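Long-range contacts in putative polyphosphate kinase 2 (Pseudomonas aeruginosa PAO1, PDB 3CZP), which transfers phosphate from inorganic polyphosphate to AMP to make ADP, and less efficiently to GMP, using magnesium as cofactor: residues 7-18 and 212-223; 83-91 and 397-405. All coordinates share one frame; numbering follows the deposited sequence. Where two conformers were deposited one is given.

In the fold
Contact 1 belongs to the N-terminal PPK2 domain, whereas contact 2 joins that domain to the C-terminal one. In contact 1, segments 194 residues apart bring the lead-in to helix 15-39 against the end of outermost strand 210-214 and the start of helix 218-238. Contact 2 spans 306 residues and sets the end of helix 82-85 against the junction of helix 382-402 and strand 404-412, where the two domains meet, each with its own five-stranded parallel sheet. The segments alternate along the chain, and the contact centres lie about 41 Å apart. The N-terminal domain seems catalytically inactive and might mediate dimerization, consistent with a salt bridge from Glu83 of contact 2 to Arg95 of the second subunit.

Contact 1. Residues 7-18 and 212-223; sequences AEVGHSIDKDTY and VVEGADERYRAL
A buried glutamate at the end of an edge strand gathers an N-terminal loop here: Glu214 OE1 takes three N-H groups from Gly10 and His11, one of them in a His-carboxylate bond. Gly10 N, 2.8 Å from Glu214 OE1, meets the syn lone pair of that oxygen, and His11 N comes from above the carboxylate plane. His11 ND1 reaches Glu214 OE1 at 2.8 Å, nearly along the C-O axis, with imidazole and carboxylate planes perpendicular. Because CG of Glu214 is anti to the backbone N (chi1 -171°) and the chain runs on extended, the carboxylate reaches the loop; Gln160 holds OE2. The CB of His11 sits over the centre of the Tyr220 ring, 3.3 Å from its centroid, while the two rings are nearly parallel but slid apart.

Further along, Asp217 N-caps helix 218-238. Its OD2 receives Tyr220 N and, on the opposite face of the carboxylate, Ile13 N at 3.0 Å, which ties the loop to the helix start. Ile13 CD1 packs 3.8 Å from Leu223 CD2, and Arg219 lays its CG over a face of Tyr18. A water joins Ile13 O, Asp217 OD1 and Arg219 NH2. Around this seam, Tyr18 leans on Leu62 and Trp66 of helix 56-66, Leu223 packs against helix 15-39, and Val213 pairs by backbone hydrogen bonds with strand 148-155.

Contact 2. Residues 83-91 and 397-405; sequences EELERPPQW and EQLSEYGII
The joint between the two fused PPK2 domains includes a proline-aromatic contact, in which Pro88 of the first packs against Tyr402, in the last turn of helix 382-402 of the second. Pro88 CA stands over a face of the phenol ring, 3.9 Å from its centroid in a CH-pi contact, and the Arg87-Pro88 peptide bond lies over that same face, Pro88 N near its centre and Arg87 C toward the rim. A chi1 of -172° swings the Tyr402 ring beside its own carbonyl carbon and out toward 83-91, where its hydroxyl donates to Leu85 O at 2.6 Å, tilted 22° from the carbonyl plane. Arg357 makes a cation-pi contact with the ring. Pro88 CG also meets Ile404 CD1 at 3.7 Å and Leu399 CD2 at 3.9 Å. Beside this patch two amides, their planes nearly parallel, approach NE2 to NE2 at 3.7 Å between Gln90 and Gln398; a water accepts from both Gln90 N and Gln398 NE2, while Gln90 OE1 is held by Trp94.

A Schellman motif at Gly403 ends the helix and turns the chain into strand 404-412. Together, the hydroxyl bond to Leu85 O and the packing against Pro88 probably fix the orientation of the Tyr402 ring.

Contact 1. Residues 7-18 and 212-223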
loop_
_atom_site.group_PDB
_atom_site.type_symbol
_atom_site.label_atom_id
_atom_site.label_comp_id
_atom_site.label_asym_id
_atom_site.label_seq_id
_atom_site.Cartn_x
_atom_site.Cartn_y
_atom_site.Cartn_z
ATOM N N ALA A 7 29.500 -18.379 22.316
ATOM C CA ALA A 7 28.192 -18.999 22.243
ATOM C C ALA A 7 28.366 -20.477 21.820
ATOM O O ALA A 7 27.478 -21.080 21.171
ATOM C CB ALA A 7 27.314 -18.245 21.228
ATOM N N GLU A 8 29.533 -21.030 22.129
ATOM C CA GLU A 8 29.803 -22.448 21.890
ATOM C C GLU A 8 30.185 -23.157 23.180
ATOM O O GLU A 8 30.478 -24.355 23.151
ATOM C CB GLU A 8 30.892 -22.601 20.821
ATOM C CG GLU A 8 30.384 -22.214 19.451
ATOM C CD GLU A 8 31.336 -22.508 18.333
ATOM O OE1 GLU A 8 32.462 -22.927 18.608
ATOM O OE2 GLU A 8 30.954 -22.308 17.167
ATOM N N VAL A 9 30.138 -22.411 24.294
ATOM C CA VAL A 9 30.498 -22.908 25.639
ATOM C C VAL A 9 29.385 -23.811 26.243
ATOM O O VAL A 9 29.639 -24.584 27.178
ATOM C CB VAL A 9 30.848 -21.718 26.624
ATOM C CG1 VAL A 9 31.166 -22.264 28.072
ATOM C CG2 VAL A 9 32.028 -20.844 26.064
ATOM N N GLY A 10 28.154 -23.725 25.730
ATOM C CA GLY A 10 27.099 -24.690 26.139
ATOM C C GLY A 10 26.109 -24.167 27.170
ATOM O O GLY A 10 25.743 -24.886 28.122
ATOM N N HIS A 11 25.660 -22.927 26.964
ATOM C CA HIS A 11 24.689 -22.263 27.859
ATOM C C HIS A 11 23.386 -23.079 27.993
ATOM O O HIS A 11 22.894 -23.601 27.002
ATOM C CB HIS A 11 24.352 -20.864 27.348
ATOM C CG HIS A 11 25.521 -19.951 27.198
ATOM N ND1 HIS A 11 26.324 -19.949 26.075
ATOM C CD2 HIS A 11 25.980 -18.951 27.991
ATOM C CE1 HIS A 11 27.236 -19.001 26.192
ATOM N NE2 HIS A 11 27.041 -18.369 27.334
ATOM N N SER A 12 22.894 -23.172 29.232
ATOM C CA SER A 12 21.730 -23.964 29.679
ATOM C C SER A 12 20.975 -23.157 30.713
ATOM O O SER A 12 21.601 -22.471 31.526
ATOM C CB SER A 12 22.183 -25.176 30.521
ATOM O OG SER A 12 22.404 -26.327 29.748
ATOM N N ILE A 13 19.653 -23.331 30.785
ATOM C CA ILE A 13 18.884 -22.854 31.932
ATOM C C ILE A 13 17.942 -23.979 32.327
ATOM O O ILE A 13 17.273 -24.575 31.482
ATOM C CB ILE A 13 18.104 -21.560 31.640
ATOM C CG1 ILE A 13 19.079 -20.413 31.374
ATOM C CG2 ILE A 13 17.164 -21.192 32.797
ATOM C CD1 ILE A 13 18.391 -19.125 30.951
ATOM N N ASP A 14 17.915 -24.272 33.622
ATOM C CA ASP A 14 17.102 -25.370 34.162
ATOM C C ASP A 14 15.619 -25.044 34.085
ATOM O O ASP A 14 15.225 -23.889 34.100
ATOM C CB ASP A 14 17.527 -25.736 35.606
ATOM C CG ASP A 14 16.973 -24.794 36.628
ATOM O OD1 ASP A 14 17.688 -23.849 37.042
ATOM O OD2 ASP A 14 15.798 -24.963 36.983
ATOM N N LYS A 15 14.809 -26.091 34.004
ATOM C CA LYS A 15 13.359 -25.947 33.849
ATOM C C LYS A 15 12.675 -25.032 34.897
ATOM O O LYS A 15 11.846 -24.231 34.564
ATOM C CB LYS A 15 12.706 -27.327 33.809
ATOM C CG LYS A 15 11.200 -27.276 33.702
ATOM C CD LYS A 15 10.551 -28.685 33.743
ATOM C CE LYS A 15 9.137 -28.653 34.433
ATOM N NZ LYS A 15 9.149 -28.785 35.978
ATOM N N ASP A 16 13.023 -25.167 36.163
ATOM C CA ASP A 16 12.350 -24.435 37.220
ATOM C C ASP A 16 12.742 -22.941 37.249
ATOM O O ASP A 16 11.896 -22.087 37.443
ATOM C CB ASP A 16 12.599 -25.141 38.522
ATOM C CG ASP A 16 12.068 -26.574 38.492
ATOM O OD1 ASP A 16 10.831 -26.740 38.600
ATOM O OD2 ASP A 16 12.871 -27.513 38.310
ATOM N N THR A 17 14.016 -22.633 37.054
ATOM C CA THR A 17 14.492 -21.251 36.972
ATOM C C THR A 17 13.828 -20.560 35.749
ATOM O O THR A 17 13.423 -19.405 35.832
ATOM C CB THR A 17 16.071 -21.240 36.797
ATOM O OG1 THR A 17 16.701 -21.763 37.948
ATOM C CG2 THR A 17 16.656 -19.846 36.507
ATOM N N TYR A 18 13.757 -21.276 34.624
ATOM C CA TYR A 18 13.145 -20.814 33.392
ATOM C C TYR A 18 11.652 -20.478 33.583
ATOM O O TYR A 18 11.210 -19.399 33.206
ATOM C CB TYR A 18 13.256 -21.912 32.317
ATOM C CG TYR A 18 12.509 -21.665 31.002
ATOM C CD1 TYR A 18 13.006 -20.772 30.031
ATOM C CD2 TYR A 18 11.333 -22.339 30.729
ATOM C CE1 TYR A 18 12.333 -20.578 28.798
ATOM C CE2 TYR A 18 10.623 -22.142 29.528
ATOM C CZ TYR A 18 11.146 -21.296 28.560
ATOM O OH TYR A 18 10.453 -21.104 27.396
ATOM N N VAL A 212 24.512 -12.686 19.560
ATOM C CA VAL A 212 24.774 -14.078 19.228
ATOM C C VAL A 212 24.267 -14.940 20.387
ATOM O O VAL A 212 24.735 -14.838 21.525
ATOM C CB VAL A 212 26.263 -14.352 18.942
ATOM C CG1 VAL A 212 26.474 -15.850 18.617
ATOM C CG2 VAL A 212 26.781 -13.432 17.804
ATOM N N VAL A 213 23.243 -15.723 20.115
ATOM C CA VAL A 213 22.586 -16.505 21.169
ATOM C C VAL A 213 22.788 -17.968 20.875
ATOM O O VAL A 213 22.361 -18.437 19.811
ATOM C CB VAL A 213 21.065 -16.212 21.196
ATOM C CG1 VAL A 213 20.370 -16.993 22.380
ATOM C CG2 VAL A 213 20.817 -14.680 21.308
ATOM N N GLU A 214 23.443 -18.689 21.784
ATOM C CA GLU A 214 23.613 -20.126 21.624
ATOM C C GLU A 214 22.256 -20.858 21.636
ATOM O O GLU A 214 21.448 -20.712 22.561
ATOM C CB GLU A 214 24.539 -20.697 22.717
ATOM C CG GLU A 214 24.888 -22.158 22.432
ATOM C CD GLU A 214 25.943 -22.743 23.370
ATOM O OE1 GLU A 214 26.492 -21.982 24.208
ATOM O OE2 GLU A 214 26.224 -23.971 23.242
ATOM N N GLY A 215 22.008 -21.652 20.603
ATOM C CA GLY A 215 20.686 -22.217 20.397
ATOM C C GLY A 215 20.482 -23.663 20.803
ATOM O O GLY A 215 19.427 -24.253 20.525
ATOM N N ALA A 216 21.467 -24.243 21.471
ATOM C CA ALA A 216 21.447 -25.656 21.769
ATOM C C ALA A 216 20.412 -25.905 22.863
ATOM O O ALA A 216 19.703 -26.885 22.800
ATOM C CB ALA A 216 22.840 -26.144 22.165
ATOM N N ASP A 217 20.293 -24.976 23.813
ATOM C CA ASP A 217 19.292 -25.065 24.859
ATOM C C ASP A 217 18.049 -24.183 24.596
ATOM O O ASP A 217 18.125 -22.959 24.586
ATOM C CB ASP A 217 19.919 -24.800 26.238
ATOM C CG ASP A 217 18.964 -25.111 27.368
ATOM O OD1 ASP A 217 18.576 -26.285 27.537
ATOM O OD2 ASP A 217 18.616 -24.192 28.134
ATOM N N GLU A 218 16.892 -24.838 24.425
ATOM C CA GLU A 218 15.623 -24.165 24.132
ATOM C C GLU A 218 15.312 -23.114 25.205
ATOM O O GLU A 218 14.950 -21.968 24.907
ATOM C CB GLU A 218 14.472 -25.155 24.167
ATOM C CG GLU A 218 14.255 -26.046 23.001
ATOM C CD GLU A 218 13.010 -26.950 23.250
ATOM O OE1 GLU A 218 12.855 -27.527 24.360
ATOM O OE2 GLU A 218 12.150 -27.038 22.351
ATOM N N ARG A 219 15.445 -23.520 26.466
ATOM C CA ARG A 219 15.197 -22.616 27.596
ATOM C C ARG A 219 16.130 -21.417 27.619
ATOM O O ARG A 219 15.701 -20.282 27.690
ATOM C CB ARG A 219 15.299 -23.374 28.917
ATOM C CG ARG A 219 14.199 -24.373 29.059
ATOM C CD ARG A 219 14.183 -25.021 30.345
ATOM N NE ARG A 219 13.303 -26.162 30.214
ATOM C CZ ARG A 219 13.687 -27.435 30.105
ATOM N NH1 ARG A 219 12.746 -28.370 29.989
ATOM N NH2 ARG A 219 14.970 -27.788 30.135
ATOM N N TYR A 220 17.422 -21.653 27.542
ATOM C CA TYR A 220 18.363 -20.540 27.488
ATOM C C TYR A 220 18.130 -19.578 26.288
ATOM O O TYR A 220 18.217 -18.370 26.444
ATOM C CB TYR A 220 19.779 -21.070 27.385
ATOM C CG TYR A 220 20.792 -20.004 27.110
ATOM C CD1 TYR A 220 21.295 -19.222 28.134
ATOM C CD2 TYR A 220 21.224 -19.759 25.824
ATOM C CE1 TYR A 220 22.206 -18.236 27.892
ATOM C CE2 TYR A 220 22.137 -18.757 25.563
ATOM C CZ TYR A 220 22.664 -18.024 26.617
ATOM O OH TYR A 220 23.557 -17.010 26.346
ATOM N N ARG A 221 17.919 -20.135 25.105
ATOM C CA ARG A 221 17.826 -19.327 23.904
ATOM C C ARG A 221 16.588 -18.417 23.916
ATOM O O ARG A 221 16.687 -17.235 23.575
ATOM C CB ARG A 221 17.898 -20.208 22.635
ATOM C CG ARG A 221 16.609 -20.919 22.260
ATOM C CD ARG A 221 16.856 -21.911 21.121
ATOM N NE ARG A 221 15.661 -22.670 20.810
ATOM C CZ ARG A 221 15.628 -23.861 20.200
ATOM N NH1 ARG A 221 16.736 -24.477 19.822
ATOM N NH2 ARG A 221 14.450 -24.428 19.924
ATOM N N ALA A 222 15.427 -18.949 24.337
ATOM C CA ALA A 222 14.202 -18.153 24.365
ATOM C C ALA A 222 14.222 -17.095 25.416
ATOM O O ALA A 222 13.843 -15.966 25.151
ATOM C CB ALA A 222 12.964 -19.012 24.571
ATOM N N LEU A 223 14.589 -17.484 26.633
ATOM C CA LEU A 223 14.703 -16.544 27.719
ATOM C C LEU A 223 15.710 -15.437 27.450
ATOM O O LEU A 223 15.485 -14.305 27.842
ATOM C CB LEU A 223 15.059 -17.270 29.025
ATOM C CG LEU A 223 14.683 -16.563 30.337
ATOM C CD1 LEU A 223 13.239 -16.194 30.406
ATOM C CD2 LEU A 223 15.055 -17.423 31.555
HETATM O O HOH W 1 22.041 -22.818 24.249
HETATM O O HOH W 2 17.608 -26.749 30.201
#

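Contact 2. Residues 83-91 and 397-405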
loop_
_atom_site.group_PDB
_atom_site.type_symbol
_atom_site.label_atom_id
_atom_site.label_comp_id
_atom_site.label_asym_id
_atom_site.label_seq_id
_atom_site.Cartn_x
_atom_site.Cartn_y
_atom_site.Cartn_z
ATOM N N GLU A 83 5.846 -7.932 -8.231
ATOM C CA GLU A 83 5.929 -6.492 -7.926
ATOM C C GLU A 83 7.296 -6.190 -7.355
ATOM O O GLU A 83 7.916 -5.194 -7.665
ATOM C CB GLU A 83 4.868 -6.078 -6.874
ATOM C CG GLU A 83 3.416 -5.633 -7.340
ATOM C CD GLU A 83 2.519 -6.760 -7.823
ATOM O OE1 GLU A 83 2.952 -7.931 -7.814
ATOM O OE2 GLU A 83 1.380 -6.474 -8.258
ATOM N N GLU A 84 7.753 -7.102 -6.519
ATOM C CA GLU A 84 9.027 -7.000 -5.814
ATOM C C GLU A 84 10.248 -7.228 -6.712
ATOM O O GLU A 84 11.249 -6.547 -6.568
ATOM C CB GLU A 84 9.050 -7.992 -4.667
ATOM C CG GLU A 84 8.068 -7.530 -3.605
ATOM C CD GLU A 84 7.812 -8.496 -2.502
ATOM O OE1 GLU A 84 8.146 -9.709 -2.661
ATOM O OE2 GLU A 84 7.213 -8.022 -1.499
ATOM N N LEU A 85 10.151 -8.217 -7.579
ATOM C CA LEU A 85 11.193 -8.560 -8.543
ATOM C C LEU A 85 11.398 -7.511 -9.630
ATOM O O LEU A 85 12.497 -7.412 -10.197
ATOM C CB LEU A 85 10.818 -9.860 -9.301
ATOM C CG LEU A 85 10.912 -11.219 -8.624
ATOM C CD1 LEU A 85 10.271 -12.317 -9.570
ATOM C CD2 LEU A 85 12.324 -11.509 -8.310
ATOM N N GLU A 86 10.332 -6.801 -9.987
ATOM C CA GLU A 86 10.419 -5.715 -10.987
ATOM C C GLU A 86 10.818 -4.329 -10.416
ATOM O O GLU A 86 10.798 -3.314 -11.131
ATOM C CB GLU A 86 9.072 -5.573 -11.695
ATOM C CG GLU A 86 8.690 -6.780 -12.555
ATOM C CD GLU A 86 9.772 -7.178 -13.558
ATOM O OE1 GLU A 86 10.506 -6.272 -14.034
ATOM O OE2 GLU A 86 9.899 -8.403 -13.862
ATOM N N ARG A 87 11.206 -4.318 -9.158
ATOM C CA ARG A 87 11.658 -3.113 -8.493
ATOM C C ARG A 87 13.044 -3.343 -7.823
ATOM O O ARG A 87 13.453 -4.476 -7.632
ATOM C CB ARG A 87 10.603 -2.702 -7.476
ATOM C CG ARG A 87 9.361 -2.092 -8.135
ATOM C CD ARG A 87 8.290 -1.742 -7.159
ATOM N NE ARG A 87 7.150 -1.125 -7.790
ATOM C CZ ARG A 87 6.224 -1.757 -8.502
ATOM N NH1 ARG A 87 6.318 -3.041 -8.745
ATOM N NH2 ARG A 87 5.270 -1.055 -9.063
ATOM N N PRO A 88 13.757 -2.263 -7.447
ATOM C CA PRO A 88 15.053 -2.497 -6.817
ATOM C C PRO A 88 14.946 -3.355 -5.552
ATOM O O PRO A 88 13.883 -3.367 -4.932
ATOM C CB PRO A 88 15.555 -1.105 -6.513
ATOM C CG PRO A 88 14.734 -0.185 -7.458
ATOM C CD PRO A 88 13.453 -0.823 -7.609
ATOM N N PRO A 89 15.956 -4.210 -5.307
ATOM C CA PRO A 89 15.913 -5.175 -4.210
ATOM C C PRO A 89 15.484 -4.638 -2.857
ATOM O O PRO A 89 14.891 -5.392 -2.103
ATOM C CB PRO A 89 17.360 -5.716 -4.119
ATOM C CG PRO A 89 18.125 -5.070 -5.192
ATOM C CD PRO A 89 17.144 -4.461 -6.152
ATOM N N GLN A 90 15.831 -3.401 -2.551
ATOM C CA GLN A 90 15.523 -2.783 -1.263
ATOM C C GLN A 90 13.997 -2.470 -1.051
ATOM O O GLN A 90 13.499 -2.469 0.093
ATOM C CB GLN A 90 16.340 -1.481 -1.109
ATOM C CG GLN A 90 16.553 -1.101 0.386
ATOM C CD GLN A 90 17.549 0.017 0.612
ATOM O OE1 GLN A 90 17.166 1.173 0.571
ATOM N NE2 GLN A 90 18.822 -0.328 0.945
ATOM N N TRP A 91 13.280 -2.249 -2.150
ATOM C CA TRP A 91 11.872 -1.860 -2.130
ATOM C C TRP A 91 11.013 -2.797 -1.289
ATOM O O TRP A 91 10.148 -2.366 -0.549
ATOM C CB TRP A 91 11.375 -1.804 -3.574
ATOM C CG TRP A 91 9.958 -1.327 -3.736
ATOM C CD1 TRP A 91 9.520 -0.017 -3.840
ATOM C CD2 TRP A 91 8.809 -2.149 -3.873
ATOM N NE1 TRP A 91 8.159 -0.002 -3.991
ATOM C CE2 TRP A 91 7.700 -1.294 -4.027
ATOM C CE3 TRP A 91 8.617 -3.517 -3.968
ATOM C CZ2 TRP A 91 6.410 -1.787 -4.219
ATOM C CZ3 TRP A 91 7.349 -4.006 -4.125
ATOM C CH2 TRP A 91 6.257 -3.157 -4.254
ATOM N N GLU A 397 21.564 5.836 -5.715
ATOM C CA GLU A 397 22.479 4.775 -6.144
ATOM C C GLU A 397 21.821 3.421 -6.213
ATOM O O GLU A 397 22.111 2.661 -7.130
ATOM C CB GLU A 397 23.673 4.726 -5.215
ATOM C CG GLU A 397 24.605 3.603 -5.450
ATOM C CD GLU A 397 25.755 3.586 -4.433
ATOM O OE1 GLU A 397 25.488 3.310 -3.225
ATOM O OE2 GLU A 397 26.899 3.867 -4.872
ATOM N N GLN A 398 20.979 3.100 -5.218
ATOM C CA GLN A 398 20.165 1.874 -5.244
ATOM C C GLN A 398 19.318 1.842 -6.532
ATOM O O GLN A 398 19.187 0.819 -7.179
ATOM C CB GLN A 398 19.239 1.742 -4.000
ATOM C CG GLN A 398 19.869 1.507 -2.574
ATOM C CD GLN A 398 20.604 0.157 -2.474
ATOM O OE1 GLN A 398 21.834 0.132 -2.302
ATOM N NE2 GLN A 398 19.858 -0.968 -2.586
ATOM N N LEU A 399 18.694 2.960 -6.882
ATOM C CA LEU A 399 17.843 3.046 -8.059
ATOM C C LEU A 399 18.720 2.833 -9.338
ATOM O O LEU A 399 18.404 2.015 -10.194
ATOM C CB LEU A 399 17.107 4.401 -8.097
ATOM C CG LEU A 399 16.160 4.811 -6.959
ATOM C CD1 LEU A 399 15.521 6.198 -7.298
ATOM C CD2 LEU A 399 15.086 3.647 -6.639
ATOM N N SER A 400 19.808 3.580 -9.460
ATOM C CA SER A 400 20.737 3.471 -10.603
ATOM C C SER A 400 21.222 2.037 -10.820
ATOM O O SER A 400 21.267 1.539 -11.946
ATOM C CB SER A 400 21.950 4.376 -10.361
ATOM O OG SER A 400 22.809 4.427 -11.484
ATOM N N GLU A 401 21.613 1.398 -9.726
ATOM C CA GLU A 401 22.161 0.053 -9.754
ATOM C C GLU A 401 21.184 -0.966 -10.314
ATOM O O GLU A 401 21.582 -1.949 -10.930
ATOM C CB GLU A 401 22.633 -0.340 -8.353
ATOM C CG GLU A 401 23.986 0.309 -8.041
ATOM C CD GLU A 401 24.710 -0.186 -6.775
ATOM O OE1 GLU A 401 24.142 -0.930 -5.926
ATOM O OE2 GLU A 401 25.888 0.234 -6.660
ATOM N N TYR A 402 19.898 -0.732 -10.106
ATOM C CA TYR A 402 18.871 -1.605 -10.636
ATOM C C TYR A 402 18.559 -1.256 -12.107
ATOM O O TYR A 402 17.897 -1.998 -12.783
ATOM C CB TYR A 402 17.613 -1.534 -9.723
ATOM C CG TYR A 402 16.582 -2.564 -10.097
ATOM C CD1 TYR A 402 16.769 -3.897 -9.816
ATOM C CD2 TYR A 402 15.449 -2.200 -10.779
ATOM C CE1 TYR A 402 15.845 -4.799 -10.173
ATOM C CE2 TYR A 402 14.545 -3.120 -11.171
ATOM C CZ TYR A 402 14.725 -4.416 -10.844
ATOM O OH TYR A 402 13.784 -5.362 -11.261
ATOM N N GLY A 403 19.077 -0.136 -12.622
ATOM C CA GLY A 403 18.871 0.262 -14.049
ATOM C C GLY A 403 17.848 1.398 -14.209
ATOM O O GLY A 403 17.418 1.717 -15.308
ATOM N N ILE A 404 17.446 2.018 -13.104
ATOM C CA ILE A 404 16.558 3.171 -13.156
ATOM C C ILE A 404 17.373 4.369 -13.567
ATOM O O ILE A 404 18.437 4.637 -13.026
ATOM C CB ILE A 404 15.818 3.434 -11.809
ATOM C CG1 ILE A 404 15.110 2.129 -11.349
ATOM C CG2 ILE A 404 14.897 4.625 -11.939
ATOM C CD1 ILE A 404 14.092 2.271 -10.202
ATOM N N ILE A 405 16.847 5.072 -14.563
ATOM C CA ILE A 405 17.403 6.315 -15.075
ATOM C C ILE A 405 16.885 7.479 -14.272
ATOM O O ILE A 405 15.725 7.776 -14.303
ATOM C CB ILE A 405 17.035 6.479 -16.560
ATOM C CG1 ILE A 405 17.495 5.245 -17.361
ATOM C CG2 ILE A 405 17.646 7.782 -17.172
ATOM C CD1 ILE A 405 16.957 5.234 -18.758
HETATM O O HOH W 3 17.720 -1.665 -3.920
#